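Local atomic coordinates of subdomain of Desmoplakin Carboxy-Terminal domain (DPCT) (Homo sapiens, PDB entry 1LM5), a protein that probably helps anchor intermediate filaments to desmosomes through the plakin repeats of its carboxy-terminal region. Residues Gln122-Gly127 and Ile175-Ala180; Glu44-Ala47 and Gly51-His54. All coordinates share one frame; numbering follows the deposited sequence.

Contact 1 of 2, residues Gln122-Gly127 and Ile175-Ala180; sequences QYLTGG and ISYKDA
L124, on helix 112-124, pushes its forked end against the first turn of helix 177-183; no hydrogen bond crosses the contact, and the leucine methyls meet side-chain carbons and backbone alike. L124 CD1 lies 3.7 Å from Y177 CB, in the ring plane at its edge, and 3.3 Å from K178 N. L124 CD2 meets the lysine chain as well, 3.8 Å from K178 CD, where the bent methylenes cross the leucine at about a right angle. Y177 holds CG anti to its backbone N (chi1 -163°), which sets the ring edge beside this leucine and beside T125, whose CG2 stands 4.1 Å from Y177 CE2. The polar ends lead elsewhere: T125 OG1 to F121 O and R136, Y177 OH to I11 N, K178 NZ to E6 and L5 O.

S176, at the N-cap, and D179 close the start of helix 177-183. D179 N donates to S176 OG over 3.0 Å, and S176 N returns a straight 2.9 Å bond to D179 OD1 (179°). Across the contact, T125 N and G127 N approach Q122 O from opposite faces, and G126 and G127 take backbone angles that call for glycine. Helix 112-124 thus packs on a helix N-terminus closed by a capping box, within a plakin-repeat domain.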
ATOM      1  N   GLN B 122       1.871  11.481  -4.531  1.00 15.39           N
ATOM      2  CA  GLN B 122       2.235  10.149  -4.069  1.00 16.28           C
ATOM      3  C   GLN B 122       3.378  10.235  -3.078  1.00 17.58           C
ATOM      4  O   GLN B 122       3.310   9.688  -1.980  1.00 16.33           O
ATOM      5  CB  GLN B 122       2.631   9.262  -5.257  1.00 17.13           C
ATOM      6  CG  GLN B 122       1.494   9.028  -6.244  1.00 16.44           C
ATOM      7  CD  GLN B 122       1.926   8.248  -7.476  1.00 19.76           C
ATOM      8  OE1 GLN B 122       3.119   8.044  -7.715  1.00 18.29           O
ATOM      9  NE2 GLN B 122       0.951   7.825  -8.276  1.00 17.61           N
ATOM     10  N   TYR B 123       4.429  10.941  -3.469  1.00 18.18           N
ATOM     11  CA  TYR B 123       5.596  11.084  -2.625  1.00 18.88           C
ATOM     12  C   TYR B 123       5.244  11.545  -1.217  1.00 18.52           C
ATOM     13  O   TYR B 123       5.643  10.928  -0.229  1.00 17.31           O
ATOM     14  CB  TYR B 123       6.565  12.072  -3.262  1.00 19.51           C
ATOM     15  CG  TYR B 123       7.861  12.162  -2.514  1.00 23.14           C
ATOM     16  CD1 TYR B 123       8.832  11.184  -2.662  1.00 25.69           C
ATOM     17  CD2 TYR B 123       8.103  13.208  -1.621  1.00 23.61           C
ATOM     18  CE1 TYR B 123      10.011  11.240  -1.944  1.00 26.56           C
ATOM     19  CE2 TYR B 123       9.278  13.271  -0.901  1.00 25.42           C
ATOM     20  CZ  TYR B 123      10.229  12.284  -1.066  1.00 27.62           C
ATOM     21  OH  TYR B 123      11.402  12.327  -0.349  1.00 31.39           O
ATOM     22  N   LEU B 124       4.491  12.636  -1.139  1.00 19.58           N
ATOM     23  CA  LEU B 124       4.078  13.218   0.127  1.00 19.76           C
ATOM     24  C   LEU B 124       3.197  12.319   0.968  1.00 20.38           C
ATOM     25  O   LEU B 124       3.089  12.518   2.169  1.00 21.63           O
ATOM     26  CB  LEU B 124       3.334  14.533  -0.111  1.00 17.63           C
ATOM     27  CG  LEU B 124       4.185  15.732  -0.530  1.00 21.21           C
ATOM     28  CD1 LEU B 124       3.269  16.878  -0.938  1.00 20.64           C
ATOM     29  CD2 LEU B 124       5.109  16.138   0.616  1.00 20.92           C
ATOM     30  N   THR B 125       2.573  11.331   0.346  1.00 19.76           N
ATOM     31  CA  THR B 125       1.685  10.460   1.091  1.00 20.32           C
ATOM     32  C   THR B 125       2.207   9.047   1.298  1.00 21.61           C
ATOM     33  O   THR B 125       1.430   8.119   1.510  1.00 20.75           O
ATOM     34  CB  THR B 125       0.304  10.402   0.427  1.00 21.17           C
ATOM     35  OG1 THR B 125       0.441  10.029  -0.953  1.00 17.32           O
ATOM     36  CG2 THR B 125      -0.379  11.782   0.511  1.00 19.24           C
ATOM     37  N   GLY B 126       3.520   8.881   1.239  1.00 22.20           N
ATOM     38  CA  GLY B 126       4.067   7.558   1.468  1.00 23.28           C
ATOM     39  C   GLY B 126       5.107   7.089   0.480  1.00 23.11           C
ATOM     40  O   GLY B 126       5.984   6.307   0.836  1.00 25.88           O
ATOM     41  N   GLY B 127       5.020   7.554  -0.760  1.00 20.77           N
ATOM     42  CA  GLY B 127       5.992   7.134  -1.745  1.00 17.90           C
ATOM     43  C   GLY B 127       5.352   6.956  -3.096  1.00 16.50           C
ATOM     44  O   GLY B 127       4.139   6.781  -3.202  1.00 16.04           O
ATOM     45  N   ILE B 175      -0.707  27.437  -2.151  1.00 19.39           N
ATOM     46  CA  ILE B 175       0.106  26.573  -1.324  1.00 17.94           C
ATOM     47  C   ILE B 175       0.328  25.276  -2.056  1.00 16.58           C
ATOM     48  O   ILE B 175      -0.381  24.964  -3.004  1.00 17.54           O
ATOM     49  CB  ILE B 175      -0.596  26.246   0.001  1.00 18.28           C
ATOM     50  CG1 ILE B 175      -1.889  25.467  -0.270  1.00 17.18           C
ATOM     51  CG2 ILE B 175      -0.897  27.535   0.761  1.00 18.38           C
ATOM     52  CD1 ILE B 175      -2.590  24.983   0.990  1.00 17.86           C
ATOM     53  N   SER B 176       1.322  24.530  -1.610  1.00 16.80           N
ATOM     54  CA  SER B 176       1.628  23.254  -2.216  1.00 17.59           C
ATOM     55  C   SER B 176       0.836  22.212  -1.459  1.00 17.44           C
ATOM     56  O   SER B 176       0.197  22.509  -0.440  1.00 16.13           O
ATOM     57  CB  SER B 176       3.120  22.941  -2.076  1.00 16.91           C
ATOM     58  OG  SER B 176       3.441  22.633  -0.731  1.00 20.37           O
ATOM     59  N   TYR B 177       0.889  20.987  -1.948  1.00 16.09           N
ATOM     60  CA  TYR B 177       0.196  19.912  -1.276  1.00 15.80           C
ATOM     61  C   TYR B 177       0.860  19.645   0.062  1.00 17.22           C
ATOM     62  O   TYR B 177       0.199  19.268   1.030  1.00 17.00           O
ATOM     63  CB  TYR B 177       0.225  18.645  -2.119  1.00 15.00           C
ATOM     64  CG  TYR B 177      -0.813  17.653  -1.657  1.00 13.72           C
ATOM     65  CD1 TYR B 177      -2.157  17.850  -1.957  1.00 14.78           C
ATOM     66  CD2 TYR B 177      -0.457  16.531  -0.915  1.00 15.56           C
ATOM     67  CE1 TYR B 177      -3.131  16.956  -1.534  1.00 14.75           C
ATOM     68  CE2 TYR B 177      -1.426  15.621  -0.486  1.00 15.97           C
ATOM     69  CZ  TYR B 177      -2.760  15.844  -0.807  1.00 12.88           C
ATOM     70  OH  TYR B 177      -3.723  14.937  -0.438  1.00 14.61           O
ATOM     71  N   LYS B 178       2.176  19.810   0.102  1.00 17.21           N
ATOM     72  CA  LYS B 178       2.933  19.626   1.327  1.00 18.61           C
ATOM     73  C   LYS B 178       2.375  20.628   2.342  1.00 17.63           C
ATOM     74  O   LYS B 178       2.123  20.290   3.502  1.00 19.35           O
ATOM     75  CB  LYS B 178       4.415  19.898   1.053  1.00 21.98           C
ATOM     76  CG  LYS B 178       5.259  20.185   2.274  1.00 25.53           C
ATOM     77  CD  LYS B 178       5.573  18.949   3.075  1.00 29.61           C
ATOM     78  CE  LYS B 178       6.723  19.247   4.031  1.00 30.82           C
ATOM     79  NZ  LYS B 178       7.053  18.074   4.890  1.00 37.45           N
ATOM     80  N   ASP B 179       2.183  21.865   1.896  1.00 17.30           N
ATOM     81  CA  ASP B 179       1.629  22.901   2.762  1.00 19.26           C
ATOM     82  C   ASP B 179       0.239  22.505   3.217  1.00 18.33           C
ATOM     83  O   ASP B 179      -0.119  22.700   4.369  1.00 20.78           O
ATOM     84  CB  ASP B 179       1.494  24.231   2.025  1.00 19.54           C
ATOM     85  CG  ASP B 179       2.823  24.839   1.663  1.00 20.66           C
ATOM     86  OD1 ASP B 179       2.891  25.506   0.613  1.00 20.04           O
ATOM     87  OD2 ASP B 179       3.789  24.661   2.431  1.00 20.51           O
ATOM     88  N   ALA B 180      -0.548  21.987   2.281  1.00 18.38           N
ATOM     89  CA  ALA B 180      -1.910  21.583   2.567  1.00 18.06           C
ATOM     90  C   ALA B 180      -1.925  20.551   3.688  1.00 18.19           C
ATOM     91  O   ALA B 180      -2.720  20.653   4.608  1.00 18.22           O
ATOM     92  CB  ALA B 180      -2.560  21.017   1.315  1.00 17.98           C
TER

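Contact 2 of 2, residues Glu44-Ala47 and Gly51-His54; sequences EAQA and GIIH
The chain leaves helix 36-47 through a tight turn and comes back across the helix end as strand 52-53, bringing the CA atoms of A47 and G51 to 4.2 Å and letting G51 N donate to Q46 O over 3.0 Å. G51 adopts backbone angles at which a CB would be jammed against the preceding carbonyl O, so glycine suits this turn.

Q46 carries most of the side-chain contact. With CG anti to the carbonyl carbon (chi1 -58°) and the chain extended beyond it, its amide is carried out over the strand, crossing the I53 side chain at about a right angle. Q46 OE1 accepts from I53 N at 2.7 Å; the N-H points almost straight at the oxygen (168°) but comes from above the amide plane, 66° out of it. A water donates to the same OE1 and to I53 O, the latter over 2.6 Å, so the glutamine meets both polar groups of the I53 backbone, one directly and one through the water. NE2 is held by I11 O and A12 O of strand 11-16, which fixes the amide's rotation.

Isoleucines pack round this polar link. I53 lays CB 3.7 Å from Q46 NE2, with CG1 and CD1 crossing against the CG and amide carbons of Q46. I52 sends CD1 to 4.0 Å from A47 CB, the small alanine leaving room for it, and continues onto L80 of helix 74-88 and L63 and A66 of helix 63-68.

A neutral amide that both accepts and donates suits this buried place: taking the I53 N-H and the bridging water on OE1 and giving its own N-H groups to I11 O and A12 O, Q46 probably satisfies polar backbone atoms of two strands without bringing in a charge.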
ATOM      1  N   GLU B  44      -7.149  14.713  -7.335  1.00 14.19           N
ATOM      2  CA  GLU B  44      -6.109  14.002  -8.076  1.00 16.13           C
ATOM      3  C   GLU B  44      -5.194  13.324  -7.081  1.00 15.34           C
ATOM      4  O   GLU B  44      -4.809  12.181  -7.261  1.00 14.38           O
ATOM      5  CB  GLU B  44      -5.287  14.963  -8.931  1.00 17.28           C
ATOM      6  CG  GLU B  44      -6.062  15.583 -10.066  1.00 17.35           C
ATOM      7  CD  GLU B  44      -5.246  16.606 -10.811  1.00 20.48           C
ATOM      8  OE1 GLU B  44      -4.333  17.195 -10.195  1.00 19.94           O
ATOM      9  OE2 GLU B  44      -5.531  16.830 -12.002  1.00 22.44           O
ATOM     10  N   ALA B  45      -4.855  14.044  -6.021  1.00 16.06           N
ATOM     11  CA  ALA B  45      -3.976  13.498  -5.002  1.00 15.47           C
ATOM     12  C   ALA B  45      -4.553  12.186  -4.480  1.00 15.82           C
ATOM     13  O   ALA B  45      -3.812  11.271  -4.136  1.00 15.49           O
ATOM     14  CB  ALA B  45      -3.806  14.491  -3.866  1.00 12.26           C
ATOM     15  N   GLN B  46      -5.877  12.094  -4.440  1.00 14.35           N
ATOM     16  CA  GLN B  46      -6.512  10.882  -3.958  1.00 14.96           C
ATOM     17  C   GLN B  46      -6.495   9.841  -5.054  1.00 14.45           C
ATOM     18  O   GLN B  46      -6.086   8.713  -4.834  1.00 13.43           O
ATOM     19  CB  GLN B  46      -7.949  11.169  -3.544  1.00 15.19           C
ATOM     20  CG  GLN B  46      -8.057  12.236  -2.489  1.00 13.97           C
ATOM     21  CD  GLN B  46      -9.482  12.446  -2.078  1.00 14.17           C
ATOM     22  OE1 GLN B  46     -10.390  12.000  -2.763  1.00 16.61           O
ATOM     23  NE2 GLN B  46      -9.694  13.132  -0.958  1.00 15.80           N
ATOM     24  N   ALA B  47      -6.925  10.238  -6.245  1.00 15.97           N
ATOM     25  CA  ALA B  47      -6.960   9.305  -7.358  1.00 15.62           C
ATOM     26  C   ALA B  47      -5.601   8.672  -7.626  1.00 15.77           C
ATOM     27  O   ALA B  47      -5.501   7.458  -7.805  1.00 16.87           O
ATOM     28  CB  ALA B  47      -7.457  10.010  -8.622  1.00 16.23           C
ATOM     29  N   GLY B  51      -7.281   5.986  -4.919  1.00 17.95           N
ATOM     30  CA  GLY B  51      -8.706   6.186  -5.072  1.00 18.24           C
ATOM     31  C   GLY B  51      -9.252   7.439  -4.441  1.00 16.78           C
ATOM     32  O   GLY B  51      -8.674   7.989  -3.500  1.00 14.88           O
ATOM     33  N   ILE B  52     -10.376   7.895  -4.983  1.00 18.09           N
ATOM     34  CA  ILE B  52     -11.052   9.057  -4.448  1.00 16.64           C
ATOM     35  C   ILE B  52     -11.447   8.624  -3.040  1.00 17.64           C
ATOM     36  O   ILE B  52     -11.962   7.521  -2.842  1.00 19.07           O
ATOM     37  CB  ILE B  52     -12.291   9.382  -5.286  1.00 16.81           C
ATOM     38  CG1 ILE B  52     -11.859   9.699  -6.725  1.00 18.07           C
ATOM     39  CG2 ILE B  52     -13.033  10.559  -4.681  1.00 17.55           C
ATOM     40  CD1 ILE B  52     -10.867  10.875  -6.817  1.00 20.18           C
ATOM     41  N   ILE B  53     -11.186   9.469  -2.055  1.00 17.41           N
ATOM     42  CA  ILE B  53     -11.497   9.093  -0.690  1.00 17.93           C
ATOM     43  C   ILE B  53     -12.918   9.456  -0.313  1.00 17.89           C
ATOM     44  O   ILE B  53     -13.321  10.611  -0.426  1.00 17.70           O
ATOM     45  CB  ILE B  53     -10.514   9.758   0.297  1.00 16.57           C
ATOM     46  CG1 ILE B  53      -9.089   9.329  -0.057  1.00 19.94           C
ATOM     47  CG2 ILE B  53     -10.859   9.358   1.750  1.00 18.90           C
ATOM     48  CD1 ILE B  53      -8.006  10.046   0.732  1.00 23.93           C
ATOM     49  N   HIS B  54     -13.685   8.466   0.137  1.00 17.85           N
ATOM     50  CA  HIS B  54     -15.052   8.765   0.530  1.00 20.20           C
ATOM     51  C   HIS B  54     -14.914   9.610   1.789  1.00 18.88           C
ATOM     52  O   HIS B  54     -14.301   9.193   2.758  1.00 17.53           O
ATOM     53  CB  HIS B  54     -15.841   7.502   0.815  1.00 21.14           C
ATOM     54  CG  HIS B  54     -17.290   7.773   1.044  1.00 22.21           C
ATOM     55  ND1 HIS B  54     -17.743   8.487   2.131  1.00 24.24           N
ATOM     56  CD2 HIS B  54     -18.380   7.510   0.283  1.00 23.93           C
ATOM     57  CE1 HIS B  54     -19.051   8.658   2.028  1.00 26.32           C
ATOM     58  NE2 HIS B  54     -19.460   8.076   0.916  1.00 24.04           N
TER
HETATM   59  O   HOH W   1     -13.058  12.674  -2.046  1.00 14.24           O

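The two contacts lie with their centres about 13 Å apart and follow one another along the chain, contact 2 closing before contact 1 opens. They touch where Y177 OH of contact 1 comes 3.5 Å from A45 CB of contact 2, so the tyrosine packs on helix 36-47 as well as on L124 and T125. Strand 11-16 is a second tie: I11 gives its N to Y177 OH and its O to Q46 NE2. F121, in helix 112-124, meets the Y177 ring edge-to-face and touches A45, while Q122 NE2 reaches C48 O just beyond helix 36-47. These links are consistent with both plectin-repeat ranges sharing one buried interior, with no ligand involved.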